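Local coordinates for conserved hypothetical protein (Agrobacterium tumefaciens, PDB 2FEX), which is of unknown function but belongs to the DJ-1/PfpI superfamily, and probably pairs with a second copy of itself as a two-fold dimer, at the interface of chains A and B. Sequence-based numbering; all coordinates share one arbitrary frame. Chains: chain A/B, conserved hypothetical protein.

Contact 1: the interface of chains A and B. Residues chain A 143, 159, 183-184, 187; chain B 183, 187.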
ATOM      1  N   ARG A 143      17.008   6.125  -1.716  1.00 17.26           N
ATOM      2  CA  ARG A 143      16.177   5.651  -2.866  1.00 16.37           C
ATOM      3  C   ARG A 143      16.596   4.251  -3.304  1.00 16.34           C
ATOM      4  O   ARG A 143      17.745   3.829  -3.106  1.00 16.41           O
ATOM      5  CB  ARG A 143      16.248   6.611  -4.055  1.00 16.99           C
ATOM      6  CG  ARG A 143      15.620   8.007  -3.717  1.00 19.06           C
ATOM      7  CD  ARG A 143      15.810   8.899  -4.901  1.00 23.59           C
ATOM      8  NE  ARG A 143      15.382  10.245  -4.560  1.00 29.17           N
ATOM      9  CZ  ARG A 143      14.841  11.085  -5.429  1.00 37.50           C
ATOM     10  NH1 ARG A 143      14.678  10.707  -6.699  1.00 40.03           N
ATOM     11  NH2 ARG A 143      14.453  12.292  -5.020  1.00 38.20           N
ATOM     12  N   VAL A 159       8.094   4.142  -3.283  1.00 12.93           N
ATOM     13  CA  VAL A 159       7.879   4.843  -4.560  1.00 13.10           C
ATOM     14  C   VAL A 159       9.032   4.568  -5.520  1.00 13.32           C
ATOM     15  O   VAL A 159       8.808   4.187  -6.656  1.00 13.19           O
ATOM     16  CB  VAL A 159       7.650   6.341  -4.354  1.00 13.23           C
ATOM     17  CG1 VAL A 159       7.368   6.973  -5.746  1.00 14.57           C
ATOM     18  CG2 VAL A 159       6.466   6.517  -3.360  1.00 15.50           C
ATOM     19  N   PHE A 183       3.775  11.602  -5.289  1.00 16.98           N
ATOM     20  CA  PHE A 183       3.940  11.275  -3.832  1.00 16.23           C
ATOM     21  C   PHE A 183       4.936  12.096  -3.050  1.00 15.49           C
ATOM     22  O   PHE A 183       5.026  11.987  -1.821  1.00 16.08           O
ATOM     23  CB  PHE A 183       4.240   9.758  -3.753  1.00 16.46           C
ATOM     24  CG  PHE A 183       3.067   8.953  -4.221  1.00 16.64           C
ATOM     25  CD1 PHE A 183       1.953   8.807  -3.375  1.00 17.40           C
ATOM     26  CD2 PHE A 183       3.031   8.387  -5.517  1.00 17.53           C
ATOM     27  CE1 PHE A 183       0.788   8.084  -3.816  1.00 14.65           C
ATOM     28  CE2 PHE A 183       1.892   7.714  -5.972  1.00 18.43           C
ATOM     29  CZ  PHE A 183       0.749   7.552  -5.096  1.00 18.06           C
ATOM     30  N   ALA A 184       5.729  12.919  -3.746  1.00 15.58           N
ATOM     31  CA  ALA A 184       6.741  13.719  -3.058  1.00 15.94           C
ATOM     32  C   ALA A 184       6.131  14.907  -2.356  1.00 16.06           C
ATOM     33  O   ALA A 184       6.689  15.408  -1.343  1.00 17.34           O
ATOM     34  CB  ALA A 184       7.831  14.258  -4.079  1.00 16.87           C
ATOM     35  N   HIS A 187       5.656  15.546   1.358  1.00 18.75           N
ATOM     36  CA  HIS A 187       6.870  15.528   2.195  1.00 21.51           C
ATOM     37  C   HIS A 187       7.672  16.839   2.084  1.00 26.28           C
ATOM     38  O   HIS A 187       8.695  17.017   2.752  1.00 28.05           O
ATOM     39  CB  HIS A 187       7.713  14.307   1.869  1.00 21.40           C
ATOM     40  CG  HIS A 187       6.985  13.013   2.051  1.00 20.83           C
ATOM     41  ND1 HIS A 187       6.674  12.492   3.299  1.00 19.93           N
ATOM     42  CD2 HIS A 187       6.497  12.142   1.151  1.00 18.15           C
ATOM     43  CE1 HIS A 187       6.023  11.359   3.143  1.00 20.40           C
ATOM     44  NE2 HIS A 187       5.925  11.106   1.846  1.00 18.97           N
TER
ATOM     45  N   PHE B 183       9.255   7.862   5.495  1.00 17.61           N
ATOM     46  CA  PHE B 183       8.835   7.918   4.060  1.00 17.03           C
ATOM     47  C   PHE B 183       9.217   9.155   3.278  1.00 17.63           C
ATOM     48  O   PHE B 183       9.136   9.186   2.043  1.00 17.24           O
ATOM     49  CB  PHE B 183       7.336   7.608   3.961  1.00 16.48           C
ATOM     50  CG  PHE B 183       7.037   6.218   4.402  1.00 16.53           C
ATOM     51  CD1 PHE B 183       7.323   5.134   3.520  1.00 16.99           C
ATOM     52  CD2 PHE B 183       6.592   5.948   5.695  1.00 16.51           C
ATOM     53  CE1 PHE B 183       7.073   3.799   3.918  1.00 17.46           C
ATOM     54  CE2 PHE B 183       6.389   4.628   6.119  1.00 18.06           C
ATOM     55  CZ  PHE B 183       6.627   3.540   5.197  1.00 18.91           C
ATOM     56  N   HIS B 187      12.168  11.197  -1.078  1.00 19.89           N
ATOM     57  CA  HIS B 187      11.661  12.338  -1.868  1.00 21.83           C
ATOM     58  C   HIS B 187      12.544  13.579  -1.798  1.00 26.47           C
ATOM     59  O   HIS B 187      12.257  14.586  -2.453  1.00 25.98           O
ATOM     60  CB  HIS B 187      10.185  12.630  -1.559  1.00 22.31           C
ATOM     61  CG  HIS B 187       9.293  11.455  -1.813  1.00 21.11           C
ATOM     62  ND1 HIS B 187       8.975  11.026  -3.086  1.00 19.50           N
ATOM     63  CD2 HIS B 187       8.681  10.606  -0.958  1.00 19.51           C
ATOM     64  CE1 HIS B 187       8.197   9.957  -2.998  1.00 20.29           C
ATOM     65  NE2 HIS B 187       8.010   9.678  -1.715  1.00 19.58           N
TER
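B:His187 pushes its imidazole into chain A, where A:Ala184 and A:Phe183 lie over one face, A:Val159 stands at the edge and A:His187 comes near CD2. The residue B:His187 loses 96 Å² to the partner within a patch of 184 Å², and since no nitrogen or oxygen of one chain comes within bonding reach of the other, the evidence here is for packing rather than polar pairing.

The face contact is a CH-pi one. A:Ala184 CA stands over the B:His187 ring, 3.8 Å from the centroid and displaced toward the rim, while the methyl A:Ala184 CB touches B:His187 ND1 at 3.6 Å. The backbone carbonyl A:Phe183 O lies above that same face, also toward the rim; A:His187 has the equivalent carbonyl, B:Phe183 O, over a face of its own ring.

Edge contacts come from A:Val159, whose side chain crosses that of B:His187 at about a right angle. The methyl A:Val159 CG2 meets the imidazole edge in plane, 3.9 Å from B:His187 CE1. A:Phe183 CB touches B:His187 CE1 at 4.0 Å.

The two imidazoles meet carbon to carbon: A:His187 CD2 and B:His187 CD2 are 3.4 Å apart, and the side chains cross obliquely. In both residues CG lies beside the backbone N (chi1 -58°), a turn that points the rings toward each other. A:His187 NE2 and B:His187 NE2 are 4.4 Å apart, a spacing that would probably disfavour charge on both rings together.

At the periphery, A:Arg143 NH2 comes to 4.0 Å from B:His187 C. The core is formed by the C-terminal 3-10 helices 181-187 of both chains, with A:Val159 at the start of helix 158-168.

Contact 2: the interface of chains A and B. Residues chain A 14, 44-47, 73; chain B 21-22, 25-26.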
ATOM      1  N   ASP A  14       1.993  -4.345   3.658  1.00 10.46           N
ATOM      2  CA  ASP A  14       0.954  -3.898   2.685  1.00 10.70           C
ATOM      3  C   ASP A  14       1.446  -2.773   1.801  1.00 11.36           C
ATOM      4  O   ASP A  14       1.067  -2.700   0.628  1.00 11.39           O
ATOM      5  CB  ASP A  14      -0.298  -3.362   3.390  1.00 11.46           C
ATOM      6  CG  ASP A  14      -0.900  -4.364   4.376  1.00 11.75           C
ATOM      7  OD1 ASP A  14      -2.154  -4.577   4.293  1.00 12.97           O
ATOM      8  OD2 ASP A  14      -0.168  -4.889   5.236  1.00 12.13           O
ATOM      9  N   SER A  44      -2.022 -10.035   5.349  1.00 11.38           N
ATOM     10  CA  SER A  44      -0.981  -8.985   5.349  1.00 11.22           C
ATOM     11  C   SER A  44      -0.775  -8.428   6.757  1.00 11.50           C
ATOM     12  O   SER A  44      -1.560  -8.686   7.723  1.00 11.04           O
ATOM     13  CB  SER A  44      -1.413  -7.789   4.490  1.00 10.15           C
ATOM     14  OG  SER A  44      -2.514  -7.074   5.095  1.00 11.05           O
HETATM   15  N   MSE A  45       0.267  -7.614   6.904  1.00 13.27           N
HETATM   16  CA  MSE A  45       0.462  -6.936   8.199  1.00 13.74           C
HETATM   17  C   MSE A  45      -0.785  -6.148   8.603  1.00 12.89           C
HETATM   18  O   MSE A  45      -1.083  -6.038   9.796  1.00 14.51           O
HETATM   19  CB  MSE A  45       1.674  -5.981   8.140  1.00 13.09           C
HETATM   20  CG  MSE A  45       2.961  -6.745   8.359  1.00 12.44           C
HETATM   21 SE   MSE A  45       4.519  -5.593   7.978  1.00 20.08          SE
HETATM   22  CE  MSE A  45       4.362  -4.361   9.567  1.00 18.54           C
ATOM     23  N   GLY A  46      -1.447  -5.555   7.603  1.00 10.49           N
ATOM     24  CA  GLY A  46      -2.651  -4.733   7.807  1.00 12.06           C
ATOM     25  C   GLY A  46      -3.945  -5.534   7.942  1.00 11.84           C
ATOM     26  O   GLY A  46      -5.024  -4.926   8.144  1.00 13.26           O
ATOM     27  N   GLY A  47      -3.840  -6.874   7.946  1.00 12.06           N
ATOM     28  CA  GLY A  47      -5.007  -7.740   8.154  1.00 12.97           C
ATOM     29  C   GLY A  47      -5.740  -8.153   6.874  1.00 12.76           C
ATOM     30  O   GLY A  47      -6.724  -8.912   6.986  1.00 13.83           O
ATOM     31  N   LEU A  73       6.855  -9.537   7.947  1.00 13.07           N
ATOM     32  CA  LEU A  73       7.412 -10.002   9.260  1.00 14.46           C
ATOM     33  C   LEU A  73       7.860 -11.456   9.267  1.00 13.83           C
ATOM     34  O   LEU A  73       8.319 -11.971  10.315  1.00 14.63           O
ATOM     35  CB  LEU A  73       6.338  -9.857  10.322  1.00 15.11           C
ATOM     36  CG  LEU A  73       5.842  -8.433  10.518  1.00 15.31           C
ATOM     37  CD1 LEU A  73       4.736  -8.391  11.589  1.00 17.29           C
ATOM     38  CD2 LEU A  73       6.956  -7.408  10.863  1.00 18.39           C
TER
ATOM     39  N   ALA B  21      -3.145   0.649   7.855  1.00 12.61           N
ATOM     40  CA  ALA B  21      -3.563  -0.646   8.398  1.00 12.74           C
ATOM     41  C   ALA B  21      -2.364  -1.453   8.929  1.00 13.27           C
ATOM     42  O   ALA B  21      -2.431  -2.015  10.033  1.00 13.96           O
ATOM     43  CB  ALA B  21      -4.300  -1.440   7.260  1.00 12.47           C
ATOM     44  N   ALA B  22      -1.270  -1.491   8.150  1.00 12.76           N
ATOM     45  CA  ALA B  22      -0.124  -2.295   8.520  1.00 14.51           C
ATOM     46  C   ALA B  22       0.503  -1.753   9.815  1.00 13.81           C
ATOM     47  O   ALA B  22       0.832  -2.534  10.705  1.00 15.45           O
ATOM     48  CB  ALA B  22       0.943  -2.342   7.391  1.00 14.50           C
ATOM     49  N   ARG B  25      -2.129  -2.119  12.923  1.00 15.62           N
ATOM     50  CA  ARG B  25      -2.346  -3.479  13.365  1.00 15.51           C
ATOM     51  C   ARG B  25      -1.079  -4.164  13.861  1.00 16.55           C
ATOM     52  O   ARG B  25      -1.102  -4.878  14.867  1.00 17.82           O
ATOM     53  CB  ARG B  25      -2.932  -4.294  12.201  1.00 14.55           C
ATOM     54  CG  ARG B  25      -3.325  -5.716  12.597  1.00 14.97           C
ATOM     55  CD  ARG B  25      -4.021  -6.360  11.397  1.00 15.38           C
ATOM     56  NE  ARG B  25      -4.387  -7.771  11.645  1.00 17.11           N
ATOM     57  CZ  ARG B  25      -3.601  -8.808  11.360  1.00 18.86           C
ATOM     58  NH1 ARG B  25      -2.376  -8.607  10.845  1.00 17.44           N
ATOM     59  NH2 ARG B  25      -4.010 -10.061  11.625  1.00 20.41           N
ATOM     60  N   SER B  26       0.010  -4.026  13.116  1.00 17.56           N
ATOM     61  CA  SER B  26       1.201  -4.792  13.408  1.00 18.85           C
ATOM     62  C   SER B  26       2.126  -4.112  14.428  1.00 22.16           C
ATOM     63  O   SER B  26       2.901  -4.802  15.109  1.00 22.54           O
ATOM     64  CB  SER B  26       1.948  -5.124  12.097  1.00 19.72           C
ATOM     65  OG  SER B  26       1.308  -6.187  11.420  1.00 19.74           O
TER
HETATM   66  O   HOH W   1      -0.932 -10.888   9.622  1.00 23.53           O
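The loop after strand 42-43 of chain A lies against helix 18-27 of chain B, with A:Met45, a selenomethionine, meeting B:Ser26 and B:Arg25. Its backbone carbonyl O accepts two hydrogen bonds from the partner, reaching it from opposite faces of the carbonyl plane. B:Ser26 OG donates at 2.9 Å to A:Met45 O, tilted 26° from that plane. B:Arg25 NH1 donates at 3.1 Å to A:Met45 O from well above the plane, although this oxygen itself lies at the edge of the guanidinium, in its plane.

B:Arg25 has CG anti to the backbone N (chi1 -175°) and a chain extended through NE, which carries the guanidinium alongside the loop. A:Gly47 CA sits over one guanidinium face, toward its rim, 3.7 Å from B:Arg25 CZ.

Apolar contacts accompany these bonds. The bent end of the A:Met45 side chain (chi3 70°) brings its methyl CE to B:Ser26 CB at 3.6 Å, and A:Gly46 CA packs on B:Ala22 CA at the same separation.

Bonds within chain A steady the loop. The A:Asp14 carboxylate is met on its syn sides by donors tilted out of its plane, A:Ser44 OG to A:Asp14 OD1 at 2.6 Å and A:Gly46 N to A:Asp14 OD2 at 2.8 Å; A:Asp14 OD2 also touches B:Ala22 CB. A water at the guanidinium edge adds a bridge, lying 3.0 Å from both B:Arg25 NH1 and A:Ser44 O.

About 21 Å separates the C-alpha centres of contact 1 and contact 2, and they have no residue in common; both nevertheless belong to one two-fold interface, so each has a twin with the chains exchanged. Contact 1 uses 3-10 helix 181-187 and helix 158-168, whereas contact 2 uses helix 18-27 and the loop after strand 42-43. Combining a packing contact, in which the two His187 rings meet across the interface, with a hydrogen-bonded one at a distance may help to fix the relative orientation of the subunits. That is compatible with a stable dimer, although the structure alone does not show its state in solution.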